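Ankyrin repeat domain-containing protein EMB506, chloroplastic (Arabidopsis thaliana, PDB 6JD6) takes part in the initial differentiation of the proplastid during embryo development, is required for correct cotyledon and leaf margin development, and has molecular condensate scaffold activity. Local coordinates at residues Asp129-Glu133 with Asn134-Ile138; Asp144-Ala148 with Leu149-Ile153; Ala159-Ser162 with His163-Lys167; Leu246-Asp249 with Leu250-Phe254. One frame throughout, in Å; residues are numbered along the deposited sequence.

Contact 1 of 4, residues Asp129-Glu133 with Asn134-Ile138; sequences DNLIE and NGLDI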
loop_
_atom_site.group_PDB
_atom_site.type_symbol
_atom_site.label_atom_id
_atom_site.label_comp_id
_atom_site.label_asym_id
_atom_site.label_seq_id
_atom_site.Cartn_x
_atom_site.Cartn_y
_atom_site.Cartn_z
ATOM N N ASP A 129 -7.813 -16.939 2.178
ATOM C CA ASP A 129 -7.907 -18.171 2.958
ATOM C C ASP A 129 -7.764 -19.412 2.082
ATOM O O ASP A 129 -7.093 -20.367 2.466
ATOM C CB ASP A 129 -9.219 -18.229 3.752
ATOM C CG ASP A 129 -9.218 -17.292 4.955
ATOM O OD1 ASP A 129 -8.144 -16.755 5.293
ATOM O OD2 ASP A 129 -10.290 -17.100 5.568
ATOM N N ASN A 130 -8.389 -19.394 0.905
ATOM C CA ASN A 130 -8.282 -20.512 -0.031
ATOM C C ASN A 130 -6.840 -20.770 -0.462
ATOM O O ASN A 130 -6.401 -21.918 -0.541
ATOM C CB ASN A 130 -9.164 -20.287 -1.261
ATOM C CG ASN A 130 -10.642 -20.253 -0.923
ATOM O OD1 ASN A 130 -11.049 -20.630 0.179
ATOM N ND2 ASN A 130 -11.456 -19.809 -1.873
ATOM N N LEU A 131 -6.108 -19.698 -0.743
ATOM C CA LEU A 131 -4.700 -19.810 -1.113
ATOM C C LEU A 131 -3.881 -20.395 0.026
ATOM O O LEU A 131 -3.079 -21.306 -0.176
ATOM C CB LEU A 131 -4.135 -18.442 -1.492
ATOM C CG LEU A 131 -4.310 -17.997 -2.940
ATOM C CD1 LEU A 131 -3.790 -16.585 -3.105
ATOM C CD2 LEU A 131 -3.577 -18.950 -3.871
ATOM N N ILE A 132 -4.088 -19.857 1.224
ATOM C CA ILE A 132 -3.354 -20.286 2.408
ATOM C C ILE A 132 -3.671 -21.738 2.767
ATOM O O ILE A 132 -2.765 -22.534 3.020
ATOM C CB ILE A 132 -3.649 -19.361 3.606
ATOM C CG1 ILE A 132 -3.140 -17.946 3.313
ATOM C CG2 ILE A 132 -3.016 -19.905 4.883
ATOM C CD1 ILE A 132 -3.575 -16.911 4.324
ATOM N N GLU A 133 -4.955 -22.082 2.772
ATOM C CA GLU A 133 -5.384 -23.443 3.099
ATOM C C GLU A 133 -4.918 -24.476 2.072
ATOM O O GLU A 133 -4.818 -25.660 2.380
ATOM C CB GLU A 133 -6.903 -23.505 3.277
ATOM C CG GLU A 133 -7.399 -22.764 4.511
ATOM C CD GLU A 133 -8.884 -22.472 4.461
ATOM O OE1 GLU A 133 -9.559 -22.970 3.535
ATOM O OE2 GLU A 133 -9.375 -21.739 5.347
ATOM N N ASN A 134 -4.631 -24.023 0.855
ATOM C CA ASN A 134 -4.089 -24.903 -0.177
ATOM C C ASN A 134 -2.565 -25.005 -0.147
ATOM O O ASN A 134 -1.959 -25.563 -1.059
ATOM C CB ASN A 134 -4.567 -24.476 -1.568
ATOM C CG ASN A 134 -5.948 -25.006 -1.896
ATOM O OD1 ASN A 134 -6.225 -26.197 -1.739
ATOM N ND2 ASN A 134 -6.830 -24.121 -2.345
ATOM N N GLY A 135 -1.946 -24.455 0.894
ATOM C CA GLY A 135 -0.528 -24.672 1.117
ATOM C C GLY A 135 0.405 -23.481 0.993
ATOM O O GLY A 135 1.596 -23.604 1.271
ATOM N N LEU A 136 -0.113 -22.332 0.571
ATOM C CA LEU A 136 0.716 -21.132 0.496
ATOM C C LEU A 136 0.968 -20.570 1.895
ATOM O O LEU A 136 0.029 -20.327 2.654
ATOM C CB LEU A 136 0.071 -20.064 -0.393
ATOM C CG LEU A 136 0.855 -18.752 -0.491
ATOM C CD1 LEU A 136 2.220 -18.981 -1.135
ATOM C CD2 LEU A 136 0.065 -17.685 -1.247
ATOM N N ASP A 137 2.237 -20.378 2.234
ATOM C CA ASP A 137 2.612 -19.849 3.540
ATOM C C ASP A 137 2.024 -18.453 3.723
ATOM O O ASP A 137 2.171 -17.592 2.859
ATOM C CB ASP A 137 4.139 -19.827 3.673
ATOM C CG ASP A 137 4.612 -19.265 5.007
ATOM O OD1 ASP A 137 3.783 -19.058 5.915
ATOM O OD2 ASP A 137 5.832 -19.041 5.149
ATOM N N ILE A 138 1.345 -18.238 4.844
ATOM C CA ILE A 138 0.752 -16.935 5.131
ATOM C C ILE A 138 1.833 -15.848 5.198
ATOM O O ILE A 138 1.584 -14.690 4.872
ATOM C CB ILE A 138 -0.092 -16.971 6.433
ATOM C CG1 ILE A 138 -0.888 -15.677 6.611
ATOM C CG2 ILE A 138 0.786 -17.263 7.653
ATOM C CD1 ILE A 138 -1.924 -15.752 7.724
#

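Contact 2 of 4, residues Asp144-Ala148 with Leu149-Ile153; sequences DNQTA and LHKAI. With SO4 (sulfate ion), chain K.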
loop_
_atom_site.group_PDB
_atom_site.type_symbol
_atom_site.label_atom_id
_atom_site.label_comp_id
_atom_site.label_asym_id
_atom_site.label_seq_id
_atom_site.Cartn_x
_atom_site.Cartn_y
_atom_site.Cartn_z
ATOM N N ASP A 144 10.867 -7.808 -1.940
ATOM C CA ASP A 144 11.279 -6.850 -0.918
ATOM C C ASP A 144 11.085 -7.422 0.482
ATOM O O ASP A 144 10.986 -6.674 1.459
ATOM C CB ASP A 144 10.488 -5.549 -1.060
ATOM C CG ASP A 144 10.832 -4.797 -2.333
ATOM O OD1 ASP A 144 12.006 -4.862 -2.761
ATOM O OD2 ASP A 144 9.931 -4.146 -2.905
ATOM N N ASN A 145 11.024 -8.750 0.561
ATOM C CA ASN A 145 10.814 -9.468 1.816
ATOM C C ASN A 145 9.569 -9.018 2.584
ATOM O O ASN A 145 9.533 -9.070 3.813
ATOM C CB ASN A 145 12.058 -9.383 2.705
ATOM C CG ASN A 145 13.315 -9.833 1.989
ATOM O OD1 ASN A 145 14.371 -9.215 2.115
ATOM N ND2 ASN A 145 13.206 -10.911 1.225
ATOM N N GLN A 146 8.554 -8.572 1.851
ATOM C CA GLN A 146 7.289 -8.177 2.460
ATOM C C GLN A 146 6.266 -9.301 2.372
ATOM O O GLN A 146 6.185 -10.003 1.363
ATOM C CB GLN A 146 6.723 -6.925 1.787
ATOM C CG GLN A 146 7.540 -5.660 2.022
ATOM C CD GLN A 146 6.853 -4.417 1.481
ATOM O OE1 GLN A 146 6.055 -4.493 0.546
ATOM N NE2 GLN A 146 7.156 -3.268 2.071
ATOM N N THR A 147 5.482 -9.461 3.431
ATOM C CA THR A 147 4.402 -10.434 3.434
ATOM C C THR A 147 3.094 -9.724 3.124
ATOM O O THR A 147 3.060 -8.500 2.978
ATOM C CB THR A 147 4.265 -11.122 4.803
ATOM O OG1 THR A 147 3.805 -10.168 5.768
ATOM C CG2 THR A 147 5.603 -11.693 5.254
ATOM N N ALA A 148 2.020 -10.496 3.029
ATOM C CA ALA A 148 0.692 -9.937 2.827
ATOM C C ALA A 148 0.312 -8.985 3.961
ATOM O O ALA A 148 -0.404 -8.008 3.740
ATOM C CB ALA A 148 -0.333 -11.048 2.704
ATOM N N LEU A 149 0.783 -9.278 5.171
ATOM C CA LEU A 149 0.515 -8.413 6.320
ATOM C C LEU A 149 1.128 -7.023 6.124
ATOM O O LEU A 149 0.455 -6.015 6.330
ATOM C CB LEU A 149 1.025 -9.044 7.620
ATOM C CG LEU A 149 0.803 -8.229 8.897
ATOM C CD1 LEU A 149 -0.688 -8.011 9.146
ATOM C CD2 LEU A 149 1.458 -8.897 10.108
ATOM N N HIS A 150 2.402 -6.979 5.740
ATOM C CA HIS A 150 3.072 -5.714 5.436
ATOM C C HIS A 150 2.245 -4.898 4.448
ATOM O O HIS A 150 1.974 -3.720 4.672
ATOM C CB HIS A 150 4.446 -5.954 4.809
ATOM C CG HIS A 150 5.509 -6.365 5.781
ATOM N ND1 HIS A 150 6.073 -7.621 5.777
ATOM C CD2 HIS A 150 6.142 -5.673 6.760
ATOM C CE1 HIS A 150 6.996 -7.692 6.721
ATOM N NE2 HIS A 150 7.058 -6.522 7.332
ATOM N N LYS A 151 1.846 -5.540 3.353
ATOM C CA LYS A 151 1.119 -4.857 2.287
ATOM C C LYS A 151 -0.260 -4.398 2.718
ATOM O O LYS A 151 -0.690 -3.293 2.374
ATOM C CB LYS A 151 1.002 -5.745 1.052
ATOM C CG LYS A 151 1.978 -5.376 -0.020
ATOM C CD LYS A 151 1.788 -3.936 -0.458
ATOM C CE LYS A 151 3.022 -3.455 -1.186
ATOM N NZ LYS A 151 3.360 -4.386 -2.291
ATOM N N ALA A 152 -0.951 -5.252 3.463
ATOM C CA ALA A 152 -2.278 -4.925 3.966
ATOM C C ALA A 152 -2.229 -3.694 4.864
ATOM O O ALA A 152 -3.171 -2.899 4.906
ATOM C CB ALA A 152 -2.859 -6.110 4.726
ATOM N N ILE A 153 -1.125 -3.547 5.589
ATOM C CA ILE A 153 -0.944 -2.405 6.478
ATOM C C ILE A 153 -0.597 -1.157 5.674
ATOM O O ILE A 153 -1.151 -0.088 5.910
ATOM C CB ILE A 153 0.129 -2.697 7.542
ATOM C CG1 ILE A 153 -0.381 -3.779 8.499
ATOM C CG2 ILE A 153 0.477 -1.445 8.311
ATOM C CD1 ILE A 153 0.644 -4.244 9.499
HETATM S S SO4 K . 7.439 0.542 0.311
HETATM O O1 SO4 K . 7.300 1.483 1.421
HETATM O O2 SO4 K . 7.753 -0.787 0.829
HETATM O O3 SO4 K . 6.186 0.475 -0.435
HETATM O O4 SO4 K . 8.516 0.987 -0.571
#

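Contact 3 of 4, residues Ala159-Ser162 with His163-Lys167; sequences AVIS and HLLRK. With SO4 (sulfate ion), chain I.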
loop_
_atom_site.group_PDB
_atom_site.type_symbol
_atom_site.label_atom_id
_atom_site.label_comp_id
_atom_site.label_asym_id
_atom_site.label_seq_id
_atom_site.Cartn_x
_atom_site.Cartn_y
_atom_site.Cartn_z
ATOM N N ALA A 159 -9.540 -4.454 8.268
ATOM C CA ALA A 159 -10.275 -5.703 8.467
ATOM C C ALA A 159 -9.469 -6.907 7.977
ATOM O O ALA A 159 -9.539 -7.993 8.556
ATOM C CB ALA A 159 -11.626 -5.649 7.772
ATOM N N VAL A 160 -8.711 -6.708 6.904
ATOM C CA VAL A 160 -7.823 -7.740 6.380
ATOM C C VAL A 160 -6.641 -7.943 7.330
ATOM O O VAL A 160 -6.240 -9.076 7.608
ATOM C CB VAL A 160 -7.314 -7.368 4.970
ATOM C CG1 VAL A 160 -6.221 -8.321 4.517
ATOM C CG2 VAL A 160 -8.472 -7.366 3.976
ATOM N N ILE A 161 -6.101 -6.835 7.832
ATOM C CA ILE A 161 -5.013 -6.871 8.805
ATOM C C ILE A 161 -5.359 -7.736 10.016
ATOM O O ILE A 161 -4.620 -8.660 10.356
ATOM C CB ILE A 161 -4.646 -5.452 9.277
ATOM C CG1 ILE A 161 -4.014 -4.667 8.125
ATOM C CG2 ILE A 161 -3.707 -5.511 10.482
ATOM C CD1 ILE A 161 -4.067 -3.159 8.302
ATOM N N SER A 162 -6.491 -7.449 10.650
ATOM C CA SER A 162 -6.890 -8.184 11.843
ATOM C C SER A 162 -7.183 -9.655 11.537
ATOM O O SER A 162 -6.942 -10.525 12.372
ATOM C CB SER A 162 -8.098 -7.524 12.511
ATOM O OG SER A 162 -9.242 -7.599 11.685
ATOM N N HIS A 163 -7.700 -9.926 10.340
ATOM C CA HIS A 163 -7.948 -11.300 9.914
ATOM C C HIS A 163 -6.645 -12.087 9.826
ATOM O O HIS A 163 -6.549 -13.199 10.340
ATOM C CB HIS A 163 -8.660 -11.334 8.556
ATOM C CG HIS A 163 -8.844 -12.716 8.011
ATOM N ND1 HIS A 163 -9.900 -13.525 8.371
ATOM C CD2 HIS A 163 -8.095 -13.442 7.146
ATOM C CE1 HIS A 163 -9.800 -14.684 7.747
ATOM N NE2 HIS A 163 -8.712 -14.661 6.997
ATOM N N LEU A 164 -5.650 -11.501 9.166
ATOM C CA LEU A 164 -4.334 -12.119 9.017
ATOM C C LEU A 164 -3.683 -12.415 10.364
ATOM O O LEU A 164 -3.121 -13.490 10.565
ATOM C CB LEU A 164 -3.413 -11.222 8.186
ATOM C CG LEU A 164 -3.686 -11.161 6.682
ATOM C CD1 LEU A 164 -2.835 -10.083 6.024
ATOM C CD2 LEU A 164 -3.418 -12.515 6.049
ATOM N N LEU A 165 -3.762 -11.457 11.284
ATOM C CA LEU A 165 -3.195 -11.628 12.620
ATOM C C LEU A 165 -3.882 -12.755 13.376
ATOM O O LEU A 165 -3.226 -13.538 14.062
ATOM C CB LEU A 165 -3.276 -10.324 13.418
ATOM C CG LEU A 165 -2.343 -9.211 12.933
ATOM C CD1 LEU A 165 -2.619 -7.902 13.657
ATOM C CD2 LEU A 165 -0.894 -9.621 13.116
ATOM N N ARG A 166 -5.203 -12.841 13.251
ATOM C CA ARG A 166 -5.946 -13.913 13.907
ATOM C C ARG A 166 -5.575 -15.265 13.309
ATOM O O ARG A 166 -5.589 -16.279 14.001
ATOM C CB ARG A 166 -7.457 -13.683 13.822
ATOM C CG ARG A 166 -7.974 -12.613 14.774
ATOM C CD ARG A 166 -9.498 -12.601 14.831
ATOM N NE ARG A 166 -10.095 -12.346 13.522
ATOM C CZ ARG A 166 -10.307 -11.134 13.021
ATOM N NH1 ARG A 166 -9.971 -10.058 13.718
ATOM N NH2 ARG A 166 -10.855 -10.994 11.822
ATOM N N LYS A 167 -5.228 -15.270 12.025
ATOM C CA LYS A 167 -4.810 -16.498 11.352
ATOM C C LYS A 167 -3.343 -16.874 11.596
ATOM O O LYS A 167 -2.876 -17.907 11.115
ATOM C CB LYS A 167 -5.099 -16.428 9.851
ATOM C CG LYS A 167 -6.401 -17.104 9.471
ATOM C CD LYS A 167 -6.425 -17.502 8.008
ATOM C CE LYS A 167 -7.460 -18.593 7.778
ATOM N NZ LYS A 167 -8.759 -18.249 8.426
HETATM S S SO4 I . -12.237 -14.390 10.806
HETATM O O1 SO4 I . -13.271 -14.361 11.836
HETATM O O2 SO4 I . -10.925 -14.524 11.435
HETATM O O3 SO4 I . -12.471 -15.527 9.920
HETATM O O4 SO4 I . -12.281 -13.152 10.033
HETATM O O HOH W 1 -11.428 -8.927 10.272
#

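Contact 4 of 4, residues Leu246-Asp249 with Leu250-Phe254; sequences LALD and LALCF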
loop_
_atom_site.group_PDB
_atom_site.type_symbol
_atom_site.label_atom_id
_atom_site.label_comp_id
_atom_site.label_asym_id
_atom_site.label_seq_id
_atom_site.Cartn_x
_atom_site.Cartn_y
_atom_site.Cartn_z
ATOM N N LEU A 246 17.256 12.237 17.279
ATOM C CA LEU A 246 16.229 11.845 18.239
ATOM C C LEU A 246 14.866 12.162 17.651
ATOM O O LEU A 246 14.758 12.997 16.758
ATOM C CB LEU A 246 16.388 12.629 19.538
ATOM C CG LEU A 246 17.574 12.302 20.445
ATOM C CD1 LEU A 246 17.700 13.350 21.548
ATOM C CD2 LEU A 246 17.407 10.914 21.039
ATOM N N ALA A 247 13.823 11.509 18.157
ATOM C CA ALA A 247 12.458 11.891 17.801
ATOM C C ALA A 247 12.242 13.368 18.134
ATOM O O ALA A 247 11.533 14.079 17.425
ATOM C CB ALA A 247 11.444 11.020 18.535
ATOM N N LEU A 248 12.880 13.823 19.209
ATOM C CA LEU A 248 12.858 15.231 19.592
ATOM C C LEU A 248 13.307 16.142 18.450
ATOM O O LEU A 248 12.712 17.191 18.220
ATOM C CB LEU A 248 13.741 15.464 20.816
ATOM C CG LEU A 248 13.858 16.912 21.290
ATOM C CD1 LEU A 248 12.493 17.453 21.702
ATOM C CD2 LEU A 248 14.852 17.027 22.441
ATOM N N ASP A 249 14.361 15.738 17.743
ATOM C CA ASP A 249 14.846 16.505 16.596
ATOM C C ASP A 249 13.792 16.595 15.493
ATOM O O ASP A 249 13.621 17.645 14.871
ATOM C CB ASP A 249 16.139 15.896 16.050
ATOM C CG ASP A 249 17.272 15.956 17.054
ATOM O OD1 ASP A 249 17.445 17.022 17.683
ATOM O OD2 ASP A 249 17.978 14.939 17.228
ATOM N N LEU A 250 13.082 15.493 15.260
ATOM C CA LEU A 250 12.031 15.469 14.244
ATOM C C LEU A 250 10.857 16.356 14.644
ATOM O O LEU A 250 10.182 16.931 13.790
ATOM C CB LEU A 250 11.541 14.041 13.994
ATOM C CG LEU A 250 12.556 13.060 13.406
ATOM C CD1 LEU A 250 11.877 11.779 12.971
ATOM C CD2 LEU A 250 13.287 13.684 12.248
ATOM N N ALA A 251 10.612 16.460 15.946
ATOM C CA ALA A 251 9.540 17.312 16.444
ATOM C C ALA A 251 9.887 18.780 16.236
ATOM O O ALA A 251 9.050 19.569 15.802
ATOM C CB ALA A 251 9.272 17.031 17.920
ATOM N N LEU A 252 11.134 19.132 16.539
ATOM C CA LEU A 252 11.591 20.519 16.501
ATOM C C LEU A 252 11.814 21.062 15.091
ATOM O O LEU A 252 11.646 22.257 14.848
ATOM C CB LEU A 252 12.907 20.653 17.274
ATOM C CG LEU A 252 12.912 20.432 18.785
ATOM C CD1 LEU A 252 14.336 20.167 19.259
ATOM C CD2 LEU A 252 12.337 21.646 19.497
ATOM N N CYS A 253 12.208 20.191 14.169
ATOM C CA CYS A 253 12.766 20.639 12.893
ATOM C C CYS A 253 11.767 21.292 11.931
ATOM O O CYS A 253 12.163 22.045 11.046
ATOM C CB CYS A 253 13.503 19.491 12.194
ATOM S SG CYS A 253 12.434 18.272 11.415
ATOM N N PHE A 254 10.482 21.006 12.100
ATOM C CA PHE A 254 9.463 21.597 11.238
ATOM C C PHE A 254 9.185 23.056 11.591
ATOM O O PHE A 254 8.587 23.784 10.803
ATOM C CB PHE A 254 8.161 20.795 11.307
ATOM C CG PHE A 254 8.201 19.501 10.546
ATOM C CD1 PHE A 254 7.614 19.400 9.293
ATOM C CD2 PHE A 254 8.821 18.383 11.082
ATOM C CE1 PHE A 254 7.640 18.202 8.588
ATOM C CE2 PHE A 254 8.850 17.183 10.384
ATOM C CZ PHE A 254 8.257 17.094 9.133
#

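Contact 1 of 4, residues Asp129-Glu133 with Asn134-Ile138
The carbonyl oxygen Leu131 O is gripped by two backbone N-H groups, firmly by Leu136 N at 3.2 Å (157° at the hydrogen) and weakly by Asn134 N. With the bond from Gly135 N to Ile132 O, 3.0 Å long, this makes the Schellman motif that ends helix 125-133 in the first ankyrin repeat. The Gly135 N-H comes from above the plane of the Ile132 carbonyl rather than along a lone pair. Glycine suits this place because phi is positive (114°), where any side chain would collide with the carbonyl oxygen of the residue before. Asn134, the first residue to leave the helix, folds its amide back so that ND2 reaches Asn130 O at 2.9 Å, a weak, bent bond added to the weak one from its own backbone N. Apolar residues then close the turn. Leu131 CB lies 4.3 Å from Leu136 CD2, and both leucines also pack on helix 115-121. The CA-H of Ile132 points at Leu136 O, with CA and O 3.4 Å apart. Extended at its second torsion (chi2 171°), Ile132 carries its terminal CD1 to the side of Ile138, 3.7 Å from CG1.

Contact 2 of 4, residues Asp144-Ala148 with Leu149-Ile153
His150 turns its imidazole back over the start of helix 148-154 and meets Thr147 in a capping box, within the TALH form of the ankyrin TPLH motif. The His150 side chain can be followed outward. CB lies 3.4 Å from Thr147 O and 3.9 Å from Gln146 CB. CG then stays beside the backbone N (chi1 -77°), which swings the ring toward the turn before the helix. There ND1 takes the N-H of Thr147 at 3.0 Å, almost straight (174°) and at the ring edge, close to its plane. CE1 passes Asn145 O at 4.1 Å, and at the far end NE2 bonds Leu173 O, so the ring ties two loops together. In return Thr147 OG1 accepts, both weakly, from Leu149 N at 3.2 Å and from His150 N at 3.5 Å; a threonine hydroxyl is short enough to sit over these first N-H groups. The Gln146 amide is nearly parallel to the imidazole plane (11°) but on a different level, the two side chains meeting at their CB atoms, while its OE1 nears Lys151 CE at 3.6 Å. Its NE2 is held chiefly by Asp175 and only weakly by a sulfate; the Lys151 ammonium goes to Gln117. A leucine in place of His150 would probably leave the buried Thr147 N-H and Leu173 O without their mates and let the loops part. Since ND1 accepts and NE2 faces a carbonyl oxygen, the ring is probably neutral with its proton on NE2, one donor and one acceptor used to join backbone to backbone.

Contact 3 of 4, residues Ala159-Ser162 with His163-Lys167
Ser162 and Arg166, one turn apart on helix 158-166 of the second ankyrin repeat, meet where the guanidinium folds back over the helix. A bend at chi3 (-59°) brings it round, with Ser162 O over one face, and NH1 gives a weak bond to Ser162 OG at 3.3 Å. The outward edge holds a sulfate, probably from the crystallisation liquor: NE donates to its O2 at 3.1 Å and NH2 to its O4. His163 supplies a third bond, ND1 to the same O4 at 2.9 Å and nearly straight (166°), so that O4 is shared by imidazole and guanidinium. A water in the guanidinium plane accepts a hydrogen bond from Arg166 NH2 at 2.6 Å, donates to Ala159 O and also bonds Ser162 OG. Farther out, Asp129 of helix 125-133 receives His163 NE2 and so fixes the ring's rotation. Behind this polar face the helix turns apolar branches inward: Val160 CG1 lies alongside Leu164 CD1, and Ile161 CG2 alongside Leu165 CD1, each pair 4.1 Å apart, against the flanking helices. Replacing His163 by a phenylalanine would probably leave Asp129 OD1 without this partner and O4 held from the arginine side alone. With one ring nitrogen donating to a sulfate and the other to a carboxylate, the imidazole is probably doubly protonated, a cation matched to two anions.

Contact 4 of 4, residues Leu246-Asp249 with Leu250-Phe254
Leu248 and Leu252, one turn apart on helix 247-252 of the fifth ankyrin repeat, cross at a slant, with Leu248 CG 3.9 Å from Leu252 CD1. Their first torsions differ, and this brings them together: Leu248 sends CG away from its backbone N (chi1 177°), forward along the helix, whereas Leu252 keeps CG beside its N (chi1 -67°) and leans back over the preceding turn. Leu252 CG thereby also rests 3.3 Å from Leu248 O, the carbonyl that accepts Leu252 N at 3.0 Å. Leucine suits both places because the pair packs on helix 260-269, Leu252 on Val264 and Leu248 on the Lys268 side chain. Both also touch acidic side chains of another protein chain. Asp249 also leans toward the start of the helix, keeping CG beside its backbone N. Its OD2 takes the N-H of the N-cap residue Leu246 at 2.8 Å, met on the anti side of the carboxylate and somewhat out of its plane. Leu246 has no polar side chain with which to answer this bond; its O accepts Asp249 N and Leu250 N, both weakly. Leu250 faces helix 214-220, while Ala251 touches both Val219 of that helix and Leu267 of helix 260-269, where a small side chain probably suits. Cys253 N bonds Asp249 O at 3.0 Å. Near the end of the helix, Arg222 bonds the carbonyls of Leu250 and Ala251. The chemistry is thus divided: carboxylate and guanidinium satisfy backbone groups toward the two ends, hydrocarbon packs the helices together, and the other chain is met by backbone hydrogen bonds from Cys253 as well as by side chains.

How the contacts relate
Contact 1 lies at the surface, contact 3 is partly buried, and contacts 2 and 4 are buried. Contacts 2 and 3 sit on the two successive helices of the second ankyrin repeat and touch through apolar side chains, Ile161 against Ala152 and Ile153. Contact 1 ends a helix of the first repeat and meets contact 3 through Asp129, with Ile138 packing on Leu164 and Lys167. Contact 4, in the fifth repeat, stands apart, its centre about 43 Å from that of contact 1. Its Asp249 holds the N-cap residue's N-H as His150 does in contact 2, but without the returning hydroxyl. Backbone bonds dominate contact 1; a polar face that holds a sulfate in the crystal marks contact 3.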